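PDB 4LE4: beta-glucanase from Podospora anserina, which probably hydrolyses beta-glucan chains as a member of glycoside hydrolase family 131, and is captured here with the cello-oligosaccharide cellotriose. Local coordinates for residues Ala88-Gln92 against Ser199-Ala203; Ser122-Glu126 against Thr196-Ser200. All coordinates share one frame; numbering follows the deposited sequence.

Interaction 1: residues Ala88-Gln92 against Ser199-Ala203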
loop_
_atom_site.group_PDB
_atom_site.type_symbol
_atom_site.label_atom_id
_atom_site.label_comp_id
_atom_site.label_asym_id
_atom_site.label_seq_id
_atom_site.Cartn_x
_atom_site.Cartn_y
_atom_site.Cartn_z
ATOM N N ALA A 88 3.317 -9.629 15.944
ATOM C CA ALA A 88 4.720 -9.719 15.568
ATOM C C ALA A 88 5.394 -8.353 15.714
ATOM O O ALA A 88 4.739 -7.322 15.582
ATOM C CB ALA A 88 4.838 -10.236 14.126
ATOM N N ALA A 89 6.696 -8.354 15.982
ATOM C CA ALA A 89 7.474 -7.126 16.160
ATOM C C ALA A 89 7.847 -6.489 14.804
ATOM O O ALA A 89 9.022 -6.411 14.422
ATOM C CB ALA A 89 8.752 -7.429 16.969
ATOM N N ILE A 90 6.834 -6.031 14.084
ATOM C CA ILE A 90 7.061 -5.435 12.781
ATOM C C ILE A 90 7.595 -4.012 12.808
ATOM O O ILE A 90 7.892 -3.455 11.751
ATOM C CB ILE A 90 5.770 -5.474 11.969
ATOM C CG1 ILE A 90 4.696 -4.656 12.679
ATOM C CG2 ILE A 90 5.300 -6.934 11.817
ATOM C CD1 ILE A 90 3.498 -4.363 11.776
ATOM N N ASN A 91 7.733 -3.426 14.000
ATOM C CA ASN A 91 8.239 -2.059 14.132
ATOM C C ASN A 91 9.498 -1.964 14.979
ATOM O O ASN A 91 9.763 -0.936 15.611
ATOM C CB ASN A 91 7.169 -1.138 14.725
ATOM C CG ASN A 91 6.805 -1.500 16.163
ATOM O OD1 ASN A 91 6.810 -2.674 16.549
ATOM N ND2 ASN A 91 6.469 -0.486 16.955
ATOM N N GLN A 92 10.281 -3.031 14.976
ATOM C CA GLN A 92 11.520 -3.056 15.733
ATOM C C GLN A 92 12.636 -3.659 14.887
ATOM O O GLN A 92 12.440 -4.656 14.177
ATOM C CB GLN A 92 11.358 -3.891 17.001
ATOM C CG GLN A 92 10.283 -3.417 17.953
ATOM C CD GLN A 92 10.534 -2.018 18.538
ATOM O OE1 GLN A 92 11.672 -1.553 18.633
ATOM N NE2 GLN A 92 9.454 -1.353 18.953
ATOM N N SER A 199 8.980 6.411 13.892
ATOM C CA SER A 199 8.326 6.190 15.175
ATOM C C SER A 199 7.058 5.463 14.788
ATOM O O SER A 199 6.295 5.940 13.952
ATOM C CB SER A 199 8.008 7.532 15.850
ATOM O OG SER A 199 7.605 7.374 17.208
ATOM N N SER A 200 6.851 4.290 15.366
ATOM C CA SER A 200 5.673 3.502 15.035
ATOM C C SER A 200 5.334 2.580 16.174
ATOM O O SER A 200 6.226 2.145 16.895
ATOM C CB SER A 200 5.945 2.670 13.778
ATOM O OG SER A 200 4.923 1.716 13.539
ATOM N N ASN A 201 4.045 2.286 16.335
ATOM C CA ASN A 201 3.594 1.355 17.378
ATOM C C ASN A 201 3.379 -0.027 16.764
ATOM O O ASN A 201 3.023 -0.968 17.472
ATOM C CB ASN A 201 2.252 1.746 17.940
ATOM C CG ASN A 201 1.121 1.128 17.144
ATOM O OD1 ASN A 201 0.433 0.221 17.613
ATOM N ND2 ASN A 201 0.952 1.590 15.915
ATOM N N GLY A 202 3.536 -0.148 15.451
ATOM C CA GLY A 202 3.338 -1.449 14.822
ATOM C C GLY A 202 1.908 -1.702 14.386
ATOM O O GLY A 202 1.644 -2.679 13.699
ATOM N N ALA A 203 0.976 -0.848 14.807
ATOM C CA ALA A 203 -0.425 -0.968 14.410
ATOM C C ALA A 203 -0.719 0.358 13.744
ATOM O O ALA A 203 -1.635 1.070 14.136
ATOM C CB ALA A 203 -1.313 -1.146 15.614
HETATM O O HOH W 1 9.654 1.763 16.519
#
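N91 joins two surface loops by donating from ND2 to the backbone O of S200, 2.6 Å away. The N-H...O angle is 148°, and the donor stands above the carbonyl plane, 51° out of it, while the oxygen lies within the plane of the N91 amide. The rest of that amide lies against the backbone of G202, with N91 CG 3.7 Å from G202 CA, and N91 CB meets S200 OG. Beside it, I90 reaches over with its methyl tip, CD1, to 3.2 Å from G202 O. A water is shared as well: it donates to N91 O at 2.8 Å and, weakly, to S200 O.

I90 and N91 are the two central residues of a type I beta turn, A89 to Q92, in one of the loops linking the two antiparallel sheets of this concanavalin-clan beta-sandwich. With CG lying between its own backbone N and carbonyl carbon (chi1 66°), the N91 side chain reaches from the turn to the opposing loop. With an alanine in its place, S200 O would probably lose its amide donor and a gap would open over G202.

The opposing loop is shaped by an ST turn, in which S200 OG accepts from G202 N at 3.0 Å. That hydroxyl is also hydrogen-bonded to D204 OD1, so both partners help fix its rotation. G202 has a positive phi at which a side chain would jam against the preceding carbonyl O; a CB would also crowd N91 OD1. Elsewhere in the fold, Y97 OH is hydrogen-bonded to I90 O, and the I90 side chain packs on L4 of strand 2-6.

Interaction 2: residues Ser122-Glu126 against Thr196-Ser200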
loop_
_atom_site.group_PDB
_atom_site.type_symbol
_atom_site.label_atom_id
_atom_site.label_comp_id
_atom_site.label_asym_id
_atom_site.label_seq_id
_atom_site.Cartn_x
_atom_site.Cartn_y
_atom_site.Cartn_z
ATOM N N SER A 122 2.506 8.349 10.877
ATOM C CA SER A 122 3.296 9.587 11.025
ATOM C C SER A 122 3.792 10.061 9.657
ATOM O O SER A 122 4.461 11.096 9.523
ATOM C CB SER A 122 4.502 9.274 11.902
ATOM O OG SER A 122 5.361 8.417 11.198
ATOM N N HIS A 123 3.477 9.278 8.633
ATOM C CA HIS A 123 3.910 9.556 7.270
ATOM C C HIS A 123 5.434 9.654 7.097
ATOM O O HIS A 123 5.914 10.351 6.206
ATOM C CB HIS A 123 3.199 10.818 6.712
ATOM C CG HIS A 123 1.708 10.660 6.594
ATOM N ND1 HIS A 123 0.846 10.800 7.663
ATOM C CD2 HIS A 123 0.930 10.360 5.525
ATOM C CE1 HIS A 123 -0.401 10.599 7.257
ATOM N NE2 HIS A 123 -0.371 10.328 5.966
ATOM N N PHE A 124 6.195 8.894 7.889
ATOM C CA PHE A 124 7.651 8.977 7.769
ATOM C C PHE A 124 8.072 8.429 6.433
ATOM O O PHE A 124 9.098 8.837 5.882
ATOM C CB PHE A 124 8.382 8.313 8.948
ATOM C CG PHE A 124 8.290 6.811 9.008
ATOM C CD1 PHE A 124 9.105 6.023 8.218
ATOM C CD2 PHE A 124 7.461 6.198 9.930
ATOM C CE1 PHE A 124 9.102 4.626 8.347
ATOM C CE2 PHE A 124 7.446 4.805 10.078
ATOM C CZ PHE A 124 8.270 4.019 9.283
ATOM N N THR A 125 7.286 7.489 5.913
ATOM C CA THR A 125 7.521 7.023 4.538
ATOM C C THR A 125 6.153 6.610 3.939
ATOM O O THR A 125 5.215 6.323 4.674
ATOM C CB THR A 125 8.552 5.884 4.425
ATOM O OG1 THR A 125 8.953 5.776 3.051
ATOM C CG2 THR A 125 7.968 4.539 4.907
ATOM N N GLU A 126 6.048 6.646 2.618
ATOM C CA GLU A 126 4.785 6.343 1.925
ATOM C C GLU A 126 5.033 6.555 0.436
ATOM O O GLU A 126 6.123 7.011 0.036
ATOM C CB GLU A 126 3.737 7.372 2.365
ATOM C CG GLU A 126 4.103 8.843 1.935
ATOM C CD GLU A 126 3.347 9.927 2.708
ATOM O OE1 GLU A 126 2.153 9.724 2.962
ATOM O OE2 GLU A 126 3.931 11.007 3.041
ATOM N N THR A 196 15.248 9.520 8.903
ATOM C CA THR A 196 14.010 10.224 9.205
ATOM C C THR A 196 13.538 9.718 10.557
ATOM O O THR A 196 14.073 8.745 11.060
ATOM C CB THR A 196 12.893 9.960 8.123
ATOM O OG1 THR A 196 11.883 10.979 8.211
ATOM C CG2 THR A 196 12.233 8.618 8.334
ATOM N N SER A 197 12.542 10.376 11.146
ATOM C CA SER A 197 11.990 9.932 12.434
ATOM C C SER A 197 11.102 8.732 12.169
ATOM O O SER A 197 9.997 8.872 11.629
ATOM C CB SER A 197 11.113 11.007 13.087
ATOM O OG SER A 197 11.884 12.077 13.587
ATOM N N THR A 198 11.587 7.559 12.540
ATOM C CA THR A 198 10.828 6.359 12.341
ATOM C C THR A 198 10.239 6.069 13.713
ATOM O O THR A 198 10.931 5.624 14.626
ATOM C CB THR A 198 11.755 5.240 11.835
ATOM O OG1 THR A 198 10.962 4.185 11.299
ATOM C CG2 THR A 198 12.635 4.708 12.930
ATOM N N SER A 199 8.980 6.411 13.892
ATOM C CA SER A 199 8.326 6.190 15.175
ATOM C C SER A 199 7.058 5.463 14.788
ATOM O O SER A 199 6.295 5.940 13.952
ATOM C CB SER A 199 8.008 7.532 15.850
ATOM O OG SER A 199 7.605 7.374 17.208
ATOM N N SER A 200 6.851 4.290 15.366
ATOM C CA SER A 200 5.673 3.502 15.035
ATOM C C SER A 200 5.334 2.580 16.174
ATOM O O SER A 200 6.226 2.145 16.895
ATOM C CB SER A 200 5.945 2.670 13.778
ATOM O OG SER A 200 4.923 1.716 13.539
HETATM O O HOH W 2 3.742 5.873 12.779
HETATM O O HOH W 3 7.350 8.386 12.809
#
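F124 contributes by far the most surface here, laying one face of its ring against T198 while T196, two residues earlier, meets its CB. T198 CA sits over that face, 4.2 Å from the F124 ring centroid and 12° off the normal, a CH-pi contact. T198 OG1 comes over the same face but toward the rim, 3.4 Å from F124 CZ. Next to the ring, F124 CB meets the T196 methyl CG2 at 3.9 Å and also S197 O. A first torsion of 70° sets F124 CG between its backbone N and carbonyl carbon, carrying the ring toward the 196-200 loop. Around it, F120 stacks on F124, and I169 and F171 touch both F124 and T198, so the 196-200 loop packs beside a largely hydrophobic cluster at the turn between strands 115-120 and 125-129 of the sandwich.

Polar links run through solvent. One water accepts from S122 OG at 2.6 Å and from S199 N at 2.8 Å, and donates to S197 O; a second donates to S199 O and accepts weakly from S122 N.

With no direct hydrogen bond between the segments, the join combines a ring face with bridging waters; T198 OG1, buried with no hydrogen-bonding partner in the model, probably pays some polar cost for its place over the ring.

Read from the N terminus, the chain first passes through 88-92, where it crosses from strand 78-84 of one sheet to strand 94-102 of the other. It next turns at 122-126, between strands 115-120 and 125-129. Both places await a later loop, which runs from strand 188-195 to strand 205-207 and so also passes between sheets. Its first part closes interaction 2 and its second part interaction 1, making the shorter closure nest inside the longer. The two share S199 and S200, and their centres are 11 Å apart. One connection is thereby tied successively to a hairpin turn and to another sheet-to-sheet crossing.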